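Local coordinates for Lin1840 protein (Listeria innocua serovar 6a, PDB 4ZOC), which probably hydrolyses terminal, non-reducing beta-D-glucosyl residues with release of beta-D-glucose, acting in beta-1,2-glucan metabolism as a family 3 glycoside hydrolase, at residues L141-R146 and Q217-A222; R149-T154 and G407-Y412; L203-V208 and G471-S476; T236-V241 and I268-A273. The protein carries 2 engineered substitutions. All blocks are in the same frame, centred on the assembly; numbering follows the deposited sequence.

Interaction 1 of 4, residues L141-R146 and Q217-A222; sequences LVRDPR and QNYLPA
Apolar packing rests on Leu141. Its CG stands anti to the backbone N (chi1 -175°), and chi2 then sets the CD2 methyl over one face of the Tyr219 ring. Leu141 CD2 lies 3.9 Å from the Tyr219 ring centroid and 12° off the ring normal, a CH-pi contact. The same methyl meets the backbone O of Asn218 at 3.5 Å.

Water carries the polar link. One molecule accepts from Leu141 N and donates to Tyr219 O at 2.8 Å; a second donates to Leu141 O and is hydrogen-bonded to Tyr219 OH at 2.9 Å. Both backbone polar groups of Leu141 are thus tied to one tyrosine. In the TIM-barrel domain this joins the loop after strand 133-134 to helices 212-219 and 221-228, Asn218 and Tyr219 lying in a wider pi-type turn at 217-219.

Among the polar groups, the extended Arg143 chain brings one face of its guanidinium to Tyr219 OH, with NH1 3.8 Å from that oxygen. Arg143 NH2 binds a glycerol, probably from the crystallisation liquor, and Asn218 ND2 donates to Glu214. Within 141-146, Asp144 forms an Asx turn and is gripped side-on by Arg146: NE reaches the syn lone pair of OD1 at 2.9 Å (169°), NH2 reaches OD2 at 2.8 Å, and Arg146 N donates to OD1. Arg146 NH1 continues to Gly559 O and Ile561 O of the second subunit.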
loop_
_atom_site.group_PDB
_atom_site.type_symbol
_atom_site.label_atom_id
_atom_site.label_comp_id
_atom_site.label_asym_id
_atom_site.label_seq_id
_atom_site.Cartn_x
_atom_site.Cartn_y
_atom_site.Cartn_z
ATOM N N LEU A 141 12.963 -5.420 -4.090
ATOM C CA LEU A 141 12.609 -4.047 -4.431
ATOM C C LEU A 141 11.842 -3.439 -3.260
ATOM O O LEU A 141 10.984 -4.120 -2.659
ATOM C CB LEU A 141 11.705 -4.060 -5.677
ATOM C CG LEU A 141 11.300 -2.709 -6.271
ATOM C CD1 LEU A 141 12.511 -2.168 -6.964
ATOM C CD2 LEU A 141 10.157 -2.903 -7.221
ATOM N N VAL A 142 12.238 -2.217 -2.900
ATOM C CA VAL A 142 11.637 -1.509 -1.798
ATOM C C VAL A 142 11.065 -0.152 -2.232
ATOM O O VAL A 142 11.742 0.665 -2.917
ATOM C CB VAL A 142 12.600 -1.371 -0.608
ATOM C CG1 VAL A 142 12.874 -2.721 -0.001
ATOM C CG2 VAL A 142 13.933 -0.657 -0.963
ATOM N N ARG A 143 9.836 0.094 -1.781
ATOM C CA ARG A 143 9.158 1.382 -1.960
ATOM C C ARG A 143 8.623 1.944 -0.614
ATOM O O ARG A 143 7.927 2.959 -0.643
ATOM C CB ARG A 143 8.022 1.225 -2.910
ATOM C CG ARG A 143 8.424 0.912 -4.318
ATOM C CD ARG A 143 7.175 0.555 -5.121
ATOM N NE ARG A 143 7.519 0.402 -6.536
ATOM C CZ ARG A 143 6.661 0.047 -7.488
ATOM N NH1 ARG A 143 5.410 -0.181 -7.187
ATOM N NH2 ARG A 143 7.063 -0.076 -8.751
ATOM N N ASP A 144 8.931 1.288 0.516
ATOM C CA ASP A 144 8.276 1.566 1.796
ATOM C C ASP A 144 9.328 1.596 2.889
ATOM O O ASP A 144 9.729 0.589 3.450
ATOM C CB ASP A 144 7.164 0.541 2.072
ATOM C CG ASP A 144 6.331 0.901 3.284
ATOM O OD1 ASP A 144 6.789 1.769 4.121
ATOM O OD2 ASP A 144 5.232 0.293 3.423
ATOM N N PRO A 145 9.806 2.800 3.219
ATOM C CA PRO A 145 10.812 2.928 4.221
ATOM C C PRO A 145 10.391 2.674 5.666
ATOM O O PRO A 145 11.256 2.716 6.570
ATOM C CB PRO A 145 11.311 4.347 4.018
ATOM C CG PRO A 145 10.224 5.074 3.392
ATOM C CD PRO A 145 9.412 4.076 2.603
ATOM N N ARG A 146 9.107 2.356 5.922
ATOM C CA ARG A 146 8.706 1.864 7.293
ATOM C C ARG A 146 9.385 0.559 7.552
ATOM O O ARG A 146 9.780 0.254 8.703
ATOM C CB ARG A 146 7.198 1.700 7.379
ATOM C CG ARG A 146 6.493 3.019 7.419
ATOM C CD ARG A 146 4.999 2.861 7.263
ATOM N NE ARG A 146 4.624 2.371 5.940
ATOM C CZ ARG A 146 3.372 2.332 5.489
ATOM N NH1 ARG A 146 2.365 2.696 6.247
ATOM N NH2 ARG A 146 3.125 1.915 4.252
ATOM N N GLN A 217 7.133 -7.467 -13.835
ATOM C CA GLN A 217 7.657 -6.206 -14.363
ATOM C C GLN A 217 8.735 -5.573 -13.496
ATOM O O GLN A 217 9.779 -5.121 -14.011
ATOM C CB GLN A 217 6.524 -5.118 -14.527
ATOM C CG GLN A 217 7.033 -3.880 -15.200
ATOM C CD GLN A 217 7.460 -4.158 -16.633
ATOM O OE1 GLN A 217 6.699 -4.700 -17.425
ATOM N NE2 GLN A 217 8.655 -3.767 -16.966
ATOM N N ASN A 218 8.480 -5.565 -12.181
ATOM C CA ASN A 218 9.265 -4.789 -11.206
ATOM C C ASN A 218 9.957 -5.615 -10.100
ATOM O O ASN A 218 11.048 -5.271 -9.649
ATOM C CB ASN A 218 8.421 -3.679 -10.633
ATOM C CG ASN A 218 8.138 -2.591 -11.674
ATOM O OD1 ASN A 218 9.024 -2.154 -12.362
ATOM N ND2 ASN A 218 6.918 -2.173 -11.784
ATOM N N TYR A 219 9.299 -6.698 -9.694
ATOM C CA TYR A 219 9.734 -7.381 -8.457
ATOM C C TYR A 219 10.671 -8.556 -8.731
ATOM O O TYR A 219 11.474 -8.902 -7.863
ATOM C CB TYR A 219 8.502 -7.838 -7.649
ATOM C CG TYR A 219 7.918 -6.670 -6.952
ATOM C CD1 TYR A 219 7.078 -5.832 -7.608
ATOM C CD2 TYR A 219 8.303 -6.327 -5.633
ATOM C CE1 TYR A 219 6.617 -4.692 -7.000
ATOM C CE2 TYR A 219 7.787 -5.223 -5.035
ATOM C CZ TYR A 219 6.930 -4.415 -5.725
ATOM O OH TYR A 219 6.492 -3.230 -5.136
ATOM N N LEU A 220 10.555 -9.188 -9.904
ATOM C CA LEU A 220 11.428 -10.322 -10.231
ATOM C C LEU A 220 12.758 -10.009 -10.961
ATOM O O LEU A 220 13.692 -10.809 -10.853
ATOM C CB LEU A 220 10.656 -11.373 -11.025
ATOM C CG LEU A 220 9.459 -12.044 -10.362
ATOM C CD1 LEU A 220 8.822 -13.060 -11.328
ATOM C CD2 LEU A 220 9.978 -12.759 -9.171
ATOM N N PRO A 221 12.865 -8.865 -11.672
ATOM C CA PRO A 221 14.029 -8.744 -12.526
ATOM C C PRO A 221 15.397 -8.833 -11.801
ATOM O O PRO A 221 16.341 -9.427 -12.348
ATOM C CB PRO A 221 13.862 -7.368 -13.101
ATOM C CG PRO A 221 12.355 -7.347 -13.425
ATOM C CD PRO A 221 11.801 -7.888 -12.085
ATOM N N ALA A 222 15.549 -8.241 -10.628
ATOM C CA ALA A 222 16.849 -8.259 -9.995
ATOM C C ALA A 222 17.217 -9.681 -9.600
ATOM O O ALA A 222 18.382 -10.092 -9.816
ATOM C CB ALA A 222 16.968 -7.254 -8.843
HETATM O O HOH W 1 11.485 -7.936 -5.232
HETATM O O HOH W 2 8.422 -2.724 -3.020
#

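Interaction 2 of 4, residues R149-T154 and G407-Y412; sequences RVMEST and GGWNVY
Trp409, one of the residues of the glucose pocket, reaches from the family 3 C-terminal domain to a 3-10 segment that runs through Arg149-Glu152 of the TIM-barrel domain, so the contact bridges the two domains. In the first shell, the Glu152 carboxylate lies against the pyrrole part of the indole, obliquely, with its CD 3.3 Å from Trp409 CD1. Arg149 NH2 approaches the benzo part at 3.5 Å from CZ2, and the guanidinium plane is only 15° from the indole plane. Met151 supplies a Met-aromatic contact: its SD stands 5.1 Å from the centroid of the five-membered ring and 81° off the ring normal, hence at the edge. Met151 takes the crowded chi1 position, and its CE ends 3.5 Å from Gly408 O.

The second shell explains these positions. Arg149 grips Glu152 side-on, each bond on a syn lone pair and near the guanidinium plane. The two bonds fix the carboxylate at the guanidinium's edge, its own plane turned 52° from the indole. Further out, Arg149 NH1 bonds to Tyr196 OH and Gly408 O accepts from His94 NE2. In the grip itself, Arg149 NE meets Glu152 OE2 at 2.8 Å and NH2 meets OE1 at 2.9 Å.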
loop_
_atom_site.group_PDB
_atom_site.type_symbol
_atom_site.label_atom_id
_atom_site.label_comp_id
_atom_site.label_asym_id
_atom_site.label_seq_id
_atom_site.Cartn_x
_atom_site.Cartn_y
_atom_site.Cartn_z
ATOM N N ARG A 149 14.013 -3.541 6.763
ATOM C CA ARG A 149 14.913 -4.265 5.818
ATOM C C ARG A 149 15.243 -3.486 4.540
ATOM O O ARG A 149 16.040 -3.962 3.766
ATOM C CB ARG A 149 14.309 -5.642 5.493
ATOM C CG ARG A 149 14.023 -6.427 6.767
ATOM C CD ARG A 149 13.758 -7.916 6.501
ATOM N NE ARG A 149 15.060 -8.533 6.284
ATOM C CZ ARG A 149 15.381 -9.805 6.503
ATOM N NH1 ARG A 149 14.486 -10.697 6.918
ATOM N NH2 ARG A 149 16.639 -10.168 6.298
ATOM N N VAL A 150 14.746 -2.254 4.353
ATOM C CA VAL A 150 15.191 -1.417 3.276
ATOM C C VAL A 150 16.709 -1.277 3.329
ATOM O O VAL A 150 17.323 -1.109 2.258
ATOM C CB VAL A 150 14.532 -0.007 3.196
ATOM C CG1 VAL A 150 13.027 -0.166 2.948
ATOM C CG2 VAL A 150 14.761 0.814 4.436
ATOM N N MET A 151 17.314 -1.345 4.521
ATOM C CA MET A 151 18.775 -1.144 4.618
ATOM C C MET A 151 19.558 -2.192 3.831
ATOM O O MET A 151 20.702 -1.973 3.521
ATOM C CB MET A 151 19.242 -1.196 6.073
ATOM C CG MET A 151 18.875 -2.516 6.815
ATOM S SD MET A 151 20.215 -3.272 7.754
ATOM C CE MET A 151 21.357 -3.639 6.449
ATOM N N GLU A 152 18.928 -3.329 3.575
ATOM C CA GLU A 152 19.546 -4.489 2.869
ATOM C C GLU A 152 19.445 -4.410 1.377
ATOM O O GLU A 152 20.104 -5.167 0.704
ATOM C CB GLU A 152 18.904 -5.793 3.329
ATOM C CG GLU A 152 19.118 -6.119 4.796
ATOM C CD GLU A 152 18.111 -7.149 5.239
ATOM O OE1 GLU A 152 18.200 -8.304 4.773
ATOM O OE2 GLU A 152 17.266 -6.809 6.102
ATOM N N SER A 153 18.549 -3.567 0.870
ATOM C CA SER A 153 18.254 -3.447 -0.539
ATOM C C SER A 153 19.042 -2.289 -1.088
ATOM O O SER A 153 19.418 -1.424 -0.330
ATOM C CB SER A 153 16.738 -3.177 -0.692
ATOM O OG SER A 153 16.397 -3.003 -2.104
ATOM N N THR A 154 19.212 -2.210 -2.433
ATOM C CA THR A 154 19.781 -1.055 -3.032
ATOM C C THR A 154 18.724 -0.030 -3.424
ATOM O O THR A 154 19.107 0.992 -4.066
ATOM C CB THR A 154 20.793 -1.418 -4.187
ATOM O OG1 THR A 154 20.200 -2.321 -5.167
ATOM C CG2 THR A 154 22.048 -2.102 -3.552
ATOM N N GLY A 407 26.157 -0.402 11.196
ATOM C CA GLY A 407 24.907 -0.799 10.543
ATOM C C GLY A 407 24.294 -2.026 11.060
ATOM O O GLY A 407 24.931 -2.824 11.691
ATOM N N GLY A 408 23.049 -2.216 10.718
ATOM C CA GLY A 408 22.382 -3.481 10.909
ATOM C C GLY A 408 22.924 -4.566 9.976
ATOM O O GLY A 408 23.693 -4.306 9.022
ATOM N N TRP A 409 22.544 -5.797 10.256
ATOM C CA TRP A 409 23.050 -6.937 9.526
ATOM C C TRP A 409 24.589 -6.925 9.501
ATOM O O TRP A 409 25.269 -7.134 8.499
ATOM C CB TRP A 409 22.389 -7.041 8.161
ATOM C CG TRP A 409 21.096 -7.745 8.239
ATOM C CD1 TRP A 409 19.843 -7.193 8.020
ATOM C CD2 TRP A 409 20.873 -9.109 8.603
ATOM N NE1 TRP A 409 18.880 -8.123 8.249
ATOM C CE2 TRP A 409 19.472 -9.317 8.607
ATOM C CE3 TRP A 409 21.717 -10.181 8.922
ATOM C CZ2 TRP A 409 18.903 -10.576 8.885
ATOM C CZ3 TRP A 409 21.139 -11.458 9.194
ATOM C CH2 TRP A 409 19.784 -11.643 9.193
ATOM N N ASN A 410 25.107 -6.737 10.683
ATOM C CA ASN A 410 26.538 -6.822 10.937
ATOM C C ASN A 410 26.792 -7.901 12.004
ATOM O O ASN A 410 26.800 -7.632 13.184
ATOM C CB ASN A 410 27.063 -5.466 11.393
ATOM C CG ASN A 410 28.423 -5.579 11.966
ATOM O OD1 ASN A 410 29.250 -6.303 11.433
ATOM N ND2 ASN A 410 28.651 -4.925 13.079
ATOM N N VAL A 411 26.917 -9.140 11.577
ATOM C CA VAL A 411 26.964 -10.318 12.446
ATOM C C VAL A 411 28.348 -10.523 13.034
ATOM O O VAL A 411 28.464 -11.028 14.157
ATOM C CB VAL A 411 26.423 -11.582 11.709
ATOM C CG1 VAL A 411 26.529 -12.859 12.516
ATOM C CG2 VAL A 411 24.952 -11.378 11.331
ATOM N N TYR A 412 29.386 -10.091 12.313
ATOM C CA TYR A 412 30.755 -10.446 12.645
ATOM C C TYR A 412 31.683 -9.278 12.930
ATOM O O TYR A 412 32.705 -9.474 13.553
ATOM C CB TYR A 412 31.335 -11.306 11.525
ATOM C CG TYR A 412 30.610 -12.624 11.375
ATOM C CD1 TYR A 412 30.934 -13.721 12.182
ATOM C CD2 TYR A 412 29.611 -12.785 10.398
ATOM C CE1 TYR A 412 30.260 -14.939 12.013
ATOM C CE2 TYR A 412 28.893 -14.003 10.236
ATOM C CZ TYR A 412 29.249 -15.081 11.054
ATOM O OH TYR A 412 28.640 -16.310 10.984
#

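Interaction 3 of 4, residues L203-V208 and G471-S476; sequences LEYNTV and GGEAGS. With BGC (beta-D-glucopyranose), chain G.
Glu473 is fully extended, CG anti to the backbone N (chi1 180°) and CD anti to CA, and so its carboxylate is pushed out to the sugar. Glu204 also has CG anti to N, which together with the turn of its backbone lays Glu204 CG over the centre of the neighbouring Tyr205 ring, 3.2 Å above the plane. A bend at chi2 (62°) then faces its OE1 to Ala474 N and its OE2 to Tyr205 N.

Two type II turns, Leu203 to Asn206 and Gly472 to Gly475, meet here. Glu204 OE1 accepts from Ala474 N at 2.9 Å on its anti lone pair, nearly straight (172°), and accepts a second hydrogen bond from a water that also donates to Ser476 OG. Its other oxygen, OE2, accepts from Tyr205 N and from Trp147 NE1, so both oxygens of this buried acid are satisfied. Glu204 N makes a weak bond to Ser476 OG, which is itself bonded to Gly202 O.

Tyr205 OH donates to the anti lone pair of Glu473 OE2 at 2.6 Å, the carboxylate meeting the phenol edge with its plane close to perpendicular to the ring. The glucose adds O4 on OE2 at 2.7 Å and O6 on OE1 at 2.5 Å. Three hydroxyl donors would favour an ionised Glu473, even though Glu204 OE1 lies 6.0 Å from its OE2. Arg572 of the second subunit also binds the glucose. The arrangement is that of a sugar-binding pocket on the seam between the TIM-barrel and C-terminal domains of a family 3 glycosidase.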
loop_
_atom_site.group_PDB
_atom_site.type_symbol
_atom_site.label_atom_id
_atom_site.label_comp_id
_atom_site.label_asym_id
_atom_site.label_seq_id
_atom_site.Cartn_x
_atom_site.Cartn_y
_atom_site.Cartn_z
ATOM N N LEU A 203 5.111 -3.471 7.648
ATOM C CA LEU A 203 5.093 -4.292 8.838
ATOM C C LEU A 203 5.853 -5.620 8.563
ATOM O O LEU A 203 5.627 -6.291 7.586
ATOM C CB LEU A 203 3.601 -4.551 9.241
ATOM C CG LEU A 203 3.339 -5.492 10.375
ATOM C CD1 LEU A 203 4.066 -5.032 11.654
ATOM C CD2 LEU A 203 1.813 -5.628 10.602
ATOM N N GLU A 204 6.805 -5.951 9.408
ATOM C CA GLU A 204 7.615 -7.143 9.145
ATOM C C GLU A 204 6.808 -8.395 8.967
ATOM O O GLU A 204 5.844 -8.684 9.670
ATOM C CB GLU A 204 8.665 -7.331 10.248
ATOM C CG GLU A 204 9.686 -8.321 9.903
ATOM C CD GLU A 204 10.451 -7.908 8.696
ATOM O OE1 GLU A 204 11.412 -7.087 8.784
ATOM O OE2 GLU A 204 10.105 -8.352 7.539
ATOM N N TYR A 205 7.204 -9.163 7.954
ATOM C CA TYR A 205 6.615 -10.475 7.574
ATOM C C TYR A 205 5.245 -10.365 7.033
ATOM O O TYR A 205 4.618 -11.419 6.799
ATOM C CB TYR A 205 6.645 -11.509 8.720
ATOM C CG TYR A 205 7.924 -11.529 9.558
ATOM C CD1 TYR A 205 9.129 -11.914 9.005
ATOM C CD2 TYR A 205 7.899 -11.148 10.864
ATOM C CE1 TYR A 205 10.284 -11.923 9.764
ATOM C CE2 TYR A 205 9.061 -11.103 11.644
ATOM C CZ TYR A 205 10.229 -11.547 11.077
ATOM O OH TYR A 205 11.399 -11.608 11.746
ATOM N N ASN A 206 4.711 -9.149 6.913
ATOM C CA ASN A 206 3.295 -8.977 6.594
ATOM C C ASN A 206 2.967 -9.277 5.112
ATOM O O ASN A 206 3.872 -9.403 4.263
ATOM C CB ASN A 206 2.842 -7.556 6.941
ATOM C CG ASN A 206 1.352 -7.416 7.101
ATOM O OD1 ASN A 206 0.605 -8.394 7.332
ATOM N ND2 ASN A 206 0.889 -6.179 6.978
ATOM N N THR A 207 1.670 -9.455 4.860
ATOM C CA THR A 207 1.107 -9.696 3.537
ATOM C C THR A 207 1.726 -8.849 2.405
ATOM O O THR A 207 1.960 -7.655 2.519
ATOM C CB THR A 207 -0.388 -9.368 3.619
ATOM O OG1 THR A 207 -0.998 -10.183 4.612
ATOM C CG2 THR A 207 -1.115 -9.545 2.292
ATOM N N VAL A 208 1.989 -9.525 1.291
ATOM C CA VAL A 208 2.399 -8.901 0.022
ATOM C C VAL A 208 1.349 -9.301 -0.971
ATOM O O VAL A 208 0.972 -10.522 -1.045
ATOM C CB VAL A 208 3.735 -9.461 -0.436
ATOM C CG1 VAL A 208 4.090 -9.083 -1.859
ATOM C CG2 VAL A 208 4.858 -9.009 0.527
ATOM N N GLY A 471 16.128 -0.610 12.742
ATOM C CA GLY A 471 15.954 -1.156 11.416
ATOM C C GLY A 471 16.474 -2.576 11.385
ATOM O O GLY A 471 16.655 -3.224 12.420
ATOM N N GLY A 472 16.697 -3.054 10.188
ATOM C CA GLY A 472 16.998 -4.455 9.980
ATOM C C GLY A 472 15.760 -5.328 10.125
ATOM O O GLY A 472 14.625 -4.857 10.076
ATOM N N GLU A 473 15.962 -6.645 10.212
ATOM C CA GLU A 473 14.828 -7.511 10.337
ATOM C C GLU A 473 13.960 -7.238 11.622
ATOM O O GLU A 473 14.485 -7.138 12.729
ATOM C CB GLU A 473 15.250 -8.967 10.283
ATOM C CG GLU A 473 14.079 -9.973 10.414
ATOM C CD GLU A 473 14.539 -11.443 10.415
ATOM O OE1 GLU A 473 15.779 -11.686 10.171
ATOM O OE2 GLU A 473 13.698 -12.353 10.674
ATOM N N ALA A 474 12.634 -7.119 11.436
ATOM C CA ALA A 474 11.697 -6.908 12.550
ATOM C C ALA A 474 11.973 -5.596 13.280
ATOM O O ALA A 474 11.734 -5.459 14.504
ATOM C CB ALA A 474 11.660 -8.107 13.502
ATOM N N GLY A 475 12.427 -4.634 12.505
ATOM C CA GLY A 475 12.614 -3.243 12.913
ATOM C C GLY A 475 11.720 -2.306 12.091
ATOM O O GLY A 475 12.201 -1.445 11.377
ATOM N N SER A 476 10.417 -2.524 12.133
ATOM C CA SER A 476 9.478 -1.703 11.400
ATOM C C SER A 476 9.107 -0.496 12.242
ATOM O O SER A 476 8.703 -0.675 13.448
ATOM C CB SER A 476 8.196 -2.521 11.123
ATOM O OG SER A 476 8.407 -3.518 10.113
HETATM C C2 BGC G . 15.974 -15.679 14.875
HETATM C C3 BGC G . 14.988 -15.701 13.658
HETATM C C4 BGC G . 15.464 -14.787 12.469
HETATM C C5 BGC G . 16.933 -15.173 12.186
HETATM C C6 BGC G . 17.433 -14.331 11.055
HETATM C C1 BGC G . 17.312 -16.091 14.375
HETATM O O1 BGC G . 18.258 -16.176 15.468
HETATM O O2 BGC G . 15.555 -16.562 15.910
HETATM O O3 BGC G . 13.668 -15.330 14.108
HETATM O O4 BGC G . 14.585 -14.856 11.283
HETATM O O5 BGC G . 17.749 -15.151 13.403
HETATM O O6 BGC G . 17.480 -12.983 11.514
HETATM O O HOH W 3 11.071 -4.397 9.630
#

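Interaction 4 of 4, residues T236-V241 and I268-A273; sequences TAFNVV and ISAWGA. Engineered in segment 268-273: Ala270 (natural residue Asp). With BGC (beta-D-glucopyranose), chain G.
An engineered alanine, Ala270 (Asp in the natural sequence), sits at the centre of the contact with its methyl over an aromatic face. Ala270 CB lies 3.9 Å from the centroid of the Phe238 ring and 20° off the normal, a CH-pi contact displaced toward the CE1-CZ side of the rim. The methyl also presses on Thr236 O at 3.4 Å, a buried carbonyl with no hydrogen-bond partner. At its edge the same ring meets Trp271 O, 3.2 Å from Phe238 CE1, while Ala273 CB approaches obliquely.

Backbone pairing sets the register of the two segments, which continue neighbouring parallel strands of the TIM barrel. Thr236 N donates to Ile268 O at 2.8 Å, nearly along the C=O axis. Thr236 OG1, in the crowded position of chi1 (74°), accepts from Ala270 N at 3.1 Å and is bonded to Thr247 OG1 as well. A type II turn from Ala270 to Ala273 follows, its carbonyl Ala270 O accepting from both Ala273 N and Ser269 OG.

Out of this turn Trp271, CG anti to N, presents an indole face to the glucose, whose C1 stands 3.7 Å above the ring plane. The chemistry thus divides: polar bonds hold the turn to the barrel, and the indole gives the sugar an apolar platform, consistent with CH-pi stacking, while hydrogen bonds with Glu473 and Arg572 of the second subunit grip its hydroxyls.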
loop_
_atom_site.group_PDB
_atom_site.type_symbol
_atom_site.label_atom_id
_atom_site.label_comp_id
_atom_site.label_asym_id
_atom_site.label_seq_id
_atom_site.Cartn_x
_atom_site.Cartn_y
_atom_site.Cartn_z
ATOM N N THR A 236 14.226 -18.739 0.019
ATOM C CA THR A 236 12.768 -18.365 -0.018
ATOM C C THR A 236 12.451 -17.119 0.822
ATOM O O THR A 236 13.290 -16.706 1.642
ATOM C CB THR A 236 11.900 -19.521 0.485
ATOM O OG1 THR A 236 11.995 -19.654 1.927
ATOM C CG2 THR A 236 12.229 -20.813 -0.295
ATOM N N ALA A 237 11.256 -16.524 0.590
ATOM C CA ALA A 237 10.830 -15.372 1.381
ATOM C C ALA A 237 9.806 -15.790 2.464
ATOM O O ALA A 237 9.101 -16.776 2.329
ATOM C CB ALA A 237 10.175 -14.339 0.434
ATOM N N PHE A 238 9.708 -14.964 3.507
ATOM C CA PHE A 238 8.709 -15.151 4.518
ATOM C C PHE A 238 7.268 -14.896 4.124
ATOM O O PHE A 238 6.331 -15.466 4.756
ATOM C CB PHE A 238 9.016 -14.276 5.702
ATOM C CG PHE A 238 10.242 -14.666 6.451
ATOM C CD1 PHE A 238 10.310 -15.920 7.073
ATOM C CD2 PHE A 238 11.305 -13.798 6.565
ATOM C CE1 PHE A 238 11.407 -16.265 7.820
ATOM C CE2 PHE A 238 12.421 -14.156 7.333
ATOM C CZ PHE A 238 12.485 -15.386 7.914
ATOM N N ASN A 239 7.096 -14.049 3.114
ATOM C CA ASN A 239 5.742 -13.530 2.765
ATOM C C ASN A 239 4.977 -14.470 1.904
ATOM O O ASN A 239 5.568 -15.289 1.181
ATOM C CB ASN A 239 5.811 -12.195 2.035
ATOM C CG ASN A 239 6.809 -12.204 0.867
ATOM O OD1 ASN A 239 8.026 -12.284 1.082
ATOM N ND2 ASN A 239 6.307 -12.187 -0.356
ATOM N N VAL A 240 3.665 -14.345 1.942
ATOM C CA VAL A 240 2.829 -14.852 0.775
ATOM C C VAL A 240 3.134 -14.160 -0.548
ATOM O O VAL A 240 3.499 -12.981 -0.573
ATOM C CB VAL A 240 1.323 -14.734 1.048
ATOM C CG1 VAL A 240 0.864 -15.532 2.262
ATOM C CG2 VAL A 240 0.864 -13.246 1.196
ATOM N N VAL A 241 3.101 -14.900 -1.635
ATOM C CA VAL A 241 3.067 -14.384 -3.011
ATOM C C VAL A 241 1.716 -14.827 -3.554
ATOM O O VAL A 241 1.417 -15.994 -3.644
ATOM C CB VAL A 241 4.243 -14.916 -3.801
ATOM C CG1 VAL A 241 4.153 -14.518 -5.272
ATOM C CG2 VAL A 241 5.544 -14.352 -3.218
ATOM N N ILE A 268 17.132 -22.810 -0.443
ATOM C CA ILE A 268 17.129 -22.890 1.032
ATOM C C ILE A 268 16.000 -22.024 1.563
ATOM O O ILE A 268 15.688 -20.952 1.006
ATOM C CB ILE A 268 18.551 -22.416 1.612
ATOM C CG1 ILE A 268 18.611 -22.628 3.146
ATOM C CG2 ILE A 268 18.859 -20.965 1.222
ATOM C CD1 ILE A 268 19.965 -22.174 3.804
ATOM N N SER A 269 15.342 -22.496 2.597
ATOM C CA SER A 269 14.352 -21.704 3.278
ATOM C C SER A 269 14.954 -20.569 4.014
ATOM O O SER A 269 16.055 -20.673 4.546
ATOM C CB SER A 269 13.508 -22.562 4.247
ATOM O OG SER A 269 14.151 -22.833 5.509
ATOM N N ALA A 270 14.213 -19.455 4.105
ATOM C CA ALA A 270 14.480 -18.493 5.147
ATOM C C ALA A 270 14.301 -19.186 6.523
ATOM O O ALA A 270 13.701 -20.317 6.610
ATOM C CB ALA A 270 13.601 -17.265 4.982
ATOM N N TRP A 271 14.764 -18.544 7.621
ATOM C CA TRP A 271 14.767 -19.177 8.919
ATOM C C TRP A 271 13.368 -19.563 9.387
ATOM O O TRP A 271 12.521 -18.727 9.554
ATOM C CB TRP A 271 15.422 -18.319 9.959
ATOM C CG TRP A 271 15.575 -18.930 11.351
ATOM C CD1 TRP A 271 14.578 -19.264 12.209
ATOM C CD2 TRP A 271 16.796 -19.218 12.034
ATOM N NE1 TRP A 271 15.081 -19.716 13.386
ATOM C CE2 TRP A 271 16.448 -19.685 13.315
ATOM C CE3 TRP A 271 18.132 -18.994 11.747
ATOM C CZ2 TRP A 271 17.409 -20.033 14.275
ATOM C CZ3 TRP A 271 19.084 -19.384 12.673
ATOM C CH2 TRP A 271 18.721 -19.851 13.934
ATOM N N GLY A 272 13.182 -20.878 9.607
ATOM C CA GLY A 272 11.946 -21.429 10.034
ATOM C C GLY A 272 10.781 -21.317 9.037
ATOM O O GLY A 272 9.662 -21.699 9.404
ATOM N N ALA A 273 11.001 -20.857 7.787
ATOM C CA ALA A 273 9.901 -20.527 6.924
ATOM C C ALA A 273 9.142 -21.792 6.485
ATOM O O ALA A 273 7.962 -21.734 6.064
ATOM C CB ALA A 273 10.423 -19.806 5.689
HETATM C C2 BGC G . 15.974 -15.679 14.875
HETATM C C3 BGC G . 14.988 -15.701 13.658
HETATM C C4 BGC G . 15.464 -14.787 12.469
HETATM C C5 BGC G . 16.933 -15.173 12.186
HETATM C C6 BGC G . 17.433 -14.331 11.055
HETATM C C1 BGC G . 17.312 -16.091 14.375
HETATM O O1 BGC G . 18.258 -16.176 15.468
HETATM O O2 BGC G . 15.555 -16.562 15.910
HETATM O O3 BGC G . 13.668 -15.330 14.108
HETATM O O4 BGC G . 14.585 -14.856 11.283
HETATM O O5 BGC G . 17.749 -15.151 13.403
HETATM O O6 BGC G . 17.480 -12.983 11.514
#

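In the fold
All four contacts are buried, yet they differ in what they join. Interactions 1 and 4 stay within the TIM-barrel domain: 1 ties a loop to helices through waters, 4 ties adjoining strand ends directly. Interactions 2 and 3 bridge the barrel and the C-terminal domain, 2 by aromatic and sulfur packing and 3 by carboxylate hydrogen bonds. Interactions 2, 3 and 4 each contribute one residue to the glucose pocket, whereas 1 lies away from it. Arg149 of interaction 2 links it to 3 and 4, packing on Glu204, Glu473 and Phe238, and Tyr205 meets Phe238 edge-to-face. Val142 of 1 packs on Val150 of 2. The second subunit touches 1, 3 and 4 but not 2.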